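Local coordinates for aldehyde dehydrogenase (Trypanosoma brucei, PDB 5MYP), which probably oxidises aldehydes to carboxylic acids with NAD+ as the electron acceptor, at residues A[46-49]-A[50-54]; A[80-83]-A[84-87]. All coordinates share one frame; numbering follows the deposited sequence.

Contact 1: residues A[46-49]-A[50-54]; sequences LLNL and VEENT
Asn53 reaches back over one helical turn to the carbonyl of Leu49: ND2 lies 2.8 Å from Leu49 O, with an N-H...O angle of 169° and the acceptor 3° from the amide plane. The Asn53 backbone N makes a weak bond to the same oxygen, 3.5 Å from Leu49 O, so the carbonyl faces two donors of Asn53. ND2 is also hydrogen-bonded to Tyr170 OH, which binds Glu52 OE1 as well and ties this turn to helix 157-170. Next in line, Thr54 OG1 donates to Val50 O at 2.7 Å from above the carbonyl plane. Regular i to i+4 bonds precede these, the straightest from Glu51 N to Leu47 O. On the side turned to helix 69-95, Leu47 has CG opposite its backbone N (chi1 178°), which carries CD1 forward along the helix to 3.6 Å from Glu51 CD, the carboxylate carbon. The extended Glu52 chain passes Asn48 with OE2 3.5 Å from Asn48 CB. Leu46, Leu49 and Val50 carry the buried side, the two leucines meeting Leu167 of helix 157-170 and Val50 meeting Leu135 of helix 132-143. The arrangement is that of an amphipathic helix's C-terminal turn, closed by side-chain-to-backbone bonds just before helix 54-65 begins.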
# COMPACT_ATOMS: atom_id res chain seq x y z
N LEU A 46 10.27 -21.92 13.43
CA LEU A 46 9.13 -22.16 12.53
C LEU A 46 9.47 -23.15 11.41
O LEU A 46 8.62 -23.92 10.99
CB LEU A 46 8.59 -20.84 11.95
CG LEU A 46 7.82 -19.99 12.96
CD1 LEU A 46 7.53 -18.60 12.43
CD2 LEU A 46 6.52 -20.67 13.39
N LEU A 47 10.72 -23.15 10.94
CA LEU A 47 11.21 -24.22 10.05
C LEU A 47 11.10 -25.58 10.74
O LEU A 47 10.59 -26.54 10.15
CB LEU A 47 12.65 -23.97 9.61
CG LEU A 47 13.33 -25.00 8.70
CD1 LEU A 47 12.53 -25.24 7.44
CD2 LEU A 47 14.73 -24.53 8.36
N ASN A 48 11.54 -25.64 12.00
CA ASN A 48 11.41 -26.86 12.81
C ASN A 48 9.95 -27.26 13.00
O ASN A 48 9.62 -28.45 12.92
CB ASN A 48 12.11 -26.72 14.18
CG ASN A 48 13.61 -26.51 14.07
OD1 ASN A 48 14.25 -26.05 15.03
ND2 ASN A 48 14.19 -26.85 12.92
N LEU A 49 9.07 -26.29 13.24
CA LEU A 49 7.62 -26.53 13.32
C LEU A 49 7.10 -27.29 12.09
O LEU A 49 6.38 -28.28 12.23
CB LEU A 49 6.84 -25.22 13.49
CG LEU A 49 5.31 -25.22 13.31
CD1 LEU A 49 4.64 -26.06 14.36
CD2 LEU A 49 4.76 -23.80 13.35
N VAL A 50 7.49 -26.82 10.91
CA VAL A 50 7.04 -27.43 9.66
C VAL A 50 7.70 -28.79 9.44
O VAL A 50 7.01 -29.78 9.18
CB VAL A 50 7.28 -26.50 8.45
CG1 VAL A 50 6.93 -27.19 7.13
CG2 VAL A 50 6.46 -25.21 8.60
N GLU A 51 9.03 -28.84 9.55
CA GLU A 51 9.79 -30.06 9.25
C GLU A 51 9.56 -31.21 10.24
O GLU A 51 9.39 -32.36 9.82
CB GLU A 51 11.29 -29.76 9.15
CG GLU A 51 11.67 -28.93 7.94
CD GLU A 51 13.17 -28.81 7.75
OE1 GLU A 51 13.92 -28.81 8.75
OE2 GLU A 51 13.62 -28.70 6.59
N GLU A 52 9.54 -30.91 11.53
CA GLU A 52 9.32 -31.94 12.56
C GLU A 52 7.90 -32.50 12.55
O GLU A 52 7.69 -33.63 13.00
CB GLU A 52 9.63 -31.41 13.97
CG GLU A 52 11.09 -31.04 14.17
CD GLU A 52 11.38 -30.42 15.53
OE1 GLU A 52 10.52 -30.46 16.43
OE2 GLU A 52 12.49 -29.89 15.69
N ASN A 53 6.93 -31.73 12.05
CA ASN A 53 5.52 -32.13 12.06
C ASN A 53 4.89 -32.26 10.67
O ASN A 53 3.67 -32.19 10.53
CB ASN A 53 4.74 -31.14 12.93
CG ASN A 53 5.35 -30.98 14.31
OD1 ASN A 53 5.17 -31.83 15.18
ND2 ASN A 53 6.08 -29.89 14.52
N THR A 54 5.72 -32.47 9.64
CA THR A 54 5.24 -32.58 8.25
C THR A 54 4.20 -33.69 8.08
O THR A 54 3.18 -33.48 7.42
CB THR A 54 6.41 -32.77 7.25
OG1 THR A 54 7.12 -31.54 7.12
CG2 THR A 54 5.93 -33.22 5.86

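Contact 2: residues A[80-83]-A[84-87]; sequences LRNE and VWHL
Arg81 lies along one face of the Trp85 indole, the two side chains pointing the same way with guanidinium and ring planes 6° apart. CG of Arg81 sits 3.4 Å above the ring plane, displaced toward the rim, while NE comes to 3.4 Å from Trp85 CZ2 on the six-membered ring. Over one face of the guanidinium lies Trp85 CH2, with Arg81 CZ 3.7 Å from it. The bend in the arginine chain at chi3 (77°) turns the guanidinium flat to the ring after the aliphatic part has followed the indole. Arg81 O also lies over a face of the indole, 3.3 Å from Trp85 CD1, and the same oxygen accepts the Trp85 backbone N-H. At its far end Arg81 NH1 has a weak hydrogen bond to Leu488 O of the second subunit, so Arg81 reaches across to that subunit.

This is an i to i+4 pairing within helix 69-95 of the aldehyde dehydrogenase fold, and the backbone bonds are regular: His86 N, for example, is 2.9 Å from Asn82 O. A different side of the helix carries Glu83 and Leu87, whose side chains approach loosely, Glu83 OE2 lying 4.1 Å from Leu87 CD1. The buried Glu83 carboxylate is held at both oxygens, OE1 by Gln136 NE2 and OE2 by Gly446 N. The side chain of Glu83 is about 11 Å from that of Glu223, the predicted active-site residue. The imidazole of His86 is bonded through NE2 to Tyr94 OH and meets the His90 ring edge-to-face.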
# COMPACT_ATOMS: atom_id res chain seq x y z
N LEU A 80 6.72 -23.48 1.94
CA LEU A 80 7.00 -22.95 3.28
C LEU A 80 8.47 -23.12 3.68
O LEU A 80 9.07 -22.20 4.21
CB LEU A 80 6.09 -23.59 4.34
CG LEU A 80 4.64 -23.08 4.37
CD1 LEU A 80 3.83 -23.91 5.34
CD2 LEU A 80 4.57 -21.60 4.73
N ARG A 81 9.03 -24.30 3.42
CA ARG A 81 10.45 -24.56 3.69
C ARG A 81 11.35 -23.59 2.92
O ARG A 81 12.26 -23.00 3.49
CB ARG A 81 10.82 -26.01 3.34
CG ARG A 81 12.19 -26.42 3.81
CD ARG A 81 12.55 -27.81 3.32
NE ARG A 81 12.94 -27.79 1.91
CZ ARG A 81 13.12 -28.87 1.15
NH1 ARG A 81 12.92 -30.10 1.63
NH2 ARG A 81 13.49 -28.71 -0.12
N ASN A 82 11.07 -23.43 1.63
CA ASN A 82 11.82 -22.50 0.78
C ASN A 82 11.68 -21.05 1.24
O ASN A 82 12.64 -20.29 1.17
CB ASN A 82 11.38 -22.62 -0.69
CG ASN A 82 11.72 -23.98 -1.29
OD1 ASN A 82 12.59 -24.70 -0.81
ND2 ASN A 82 11.00 -24.34 -2.35
N GLU A 83 10.49 -20.67 1.71
CA GLU A 83 10.24 -19.32 2.23
C GLU A 83 11.09 -19.03 3.47
O GLU A 83 11.69 -17.97 3.57
CB GLU A 83 8.76 -19.13 2.57
CG GLU A 83 8.36 -17.69 2.90
CD GLU A 83 8.33 -16.77 1.70
OE1 GLU A 83 8.39 -17.24 0.54
OE2 GLU A 83 8.23 -15.54 1.91
N VAL A 84 11.15 -19.98 4.41
CA VAL A 84 11.96 -19.80 5.62
C VAL A 84 13.44 -19.67 5.25
O VAL A 84 14.12 -18.76 5.74
CB VAL A 84 11.81 -20.94 6.65
CG1 VAL A 84 12.74 -20.69 7.84
CG2 VAL A 84 10.38 -21.07 7.15
N TRP A 85 13.93 -20.58 4.41
CA TRP A 85 15.34 -20.54 3.98
C TRP A 85 15.68 -19.22 3.29
O TRP A 85 16.71 -18.62 3.59
CB TRP A 85 15.68 -21.68 3.00
CG TRP A 85 15.63 -23.08 3.51
CD1 TRP A 85 15.31 -23.50 4.76
CD2 TRP A 85 15.88 -24.27 2.74
NE1 TRP A 85 15.38 -24.88 4.83
CE2 TRP A 85 15.71 -25.37 3.60
CE3 TRP A 85 16.23 -24.50 1.39
CZ2 TRP A 85 15.89 -26.70 3.17
CZ3 TRP A 85 16.40 -25.82 0.97
CH2 TRP A 85 16.23 -26.90 1.86
N HIS A 86 14.79 -18.77 2.39
CA HIS A 86 14.94 -17.47 1.73
C HIS A 86 15.07 -16.34 2.75
O HIS A 86 16.00 -15.54 2.67
CB HIS A 86 13.75 -17.21 0.80
CG HIS A 86 13.78 -15.87 0.13
ND1 HIS A 86 14.05 -15.71 -1.21
CD2 HIS A 86 13.57 -14.62 0.63
CE1 HIS A 86 14.02 -14.42 -1.51
NE2 HIS A 86 13.73 -13.74 -0.42
N LEU A 87 14.13 -16.27 3.69
CA LEU A 87 14.09 -15.17 4.66
C LEU A 87 15.29 -15.16 5.61
O LEU A 87 15.83 -14.08 5.88
CB LEU A 87 12.76 -15.17 5.45
CG LEU A 87 11.52 -14.79 4.62
CD1 LEU A 87 10.25 -15.04 5.40
CD2 LEU A 87 11.58 -13.34 4.14

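Overall arrangement
From the N terminus, the chain first forms contact 1 at the end of helix 36-52, passes through helix 54-65, and enters helix 69-95, where contact 2 lies. Contact 2 is wholly within its helix, while contact 1 runs on to the start of helix 54-65; neither spans an intervening loop. They stand in series, neither nested nor crossed, with centres 12 Å apart. Leu47 bridges them: its CD2 lies 3.6 Å from Trp85 NE1 and its CB 3.7 Å from Val84 CG1. Glu51 OE2 packs at 3.6 Å against Arg81 CD. Both contacts also touch helix 132-143, at Leu135 and Leu139, while Glu51 and Arg81 both approach residues 488-490 of the second subunit.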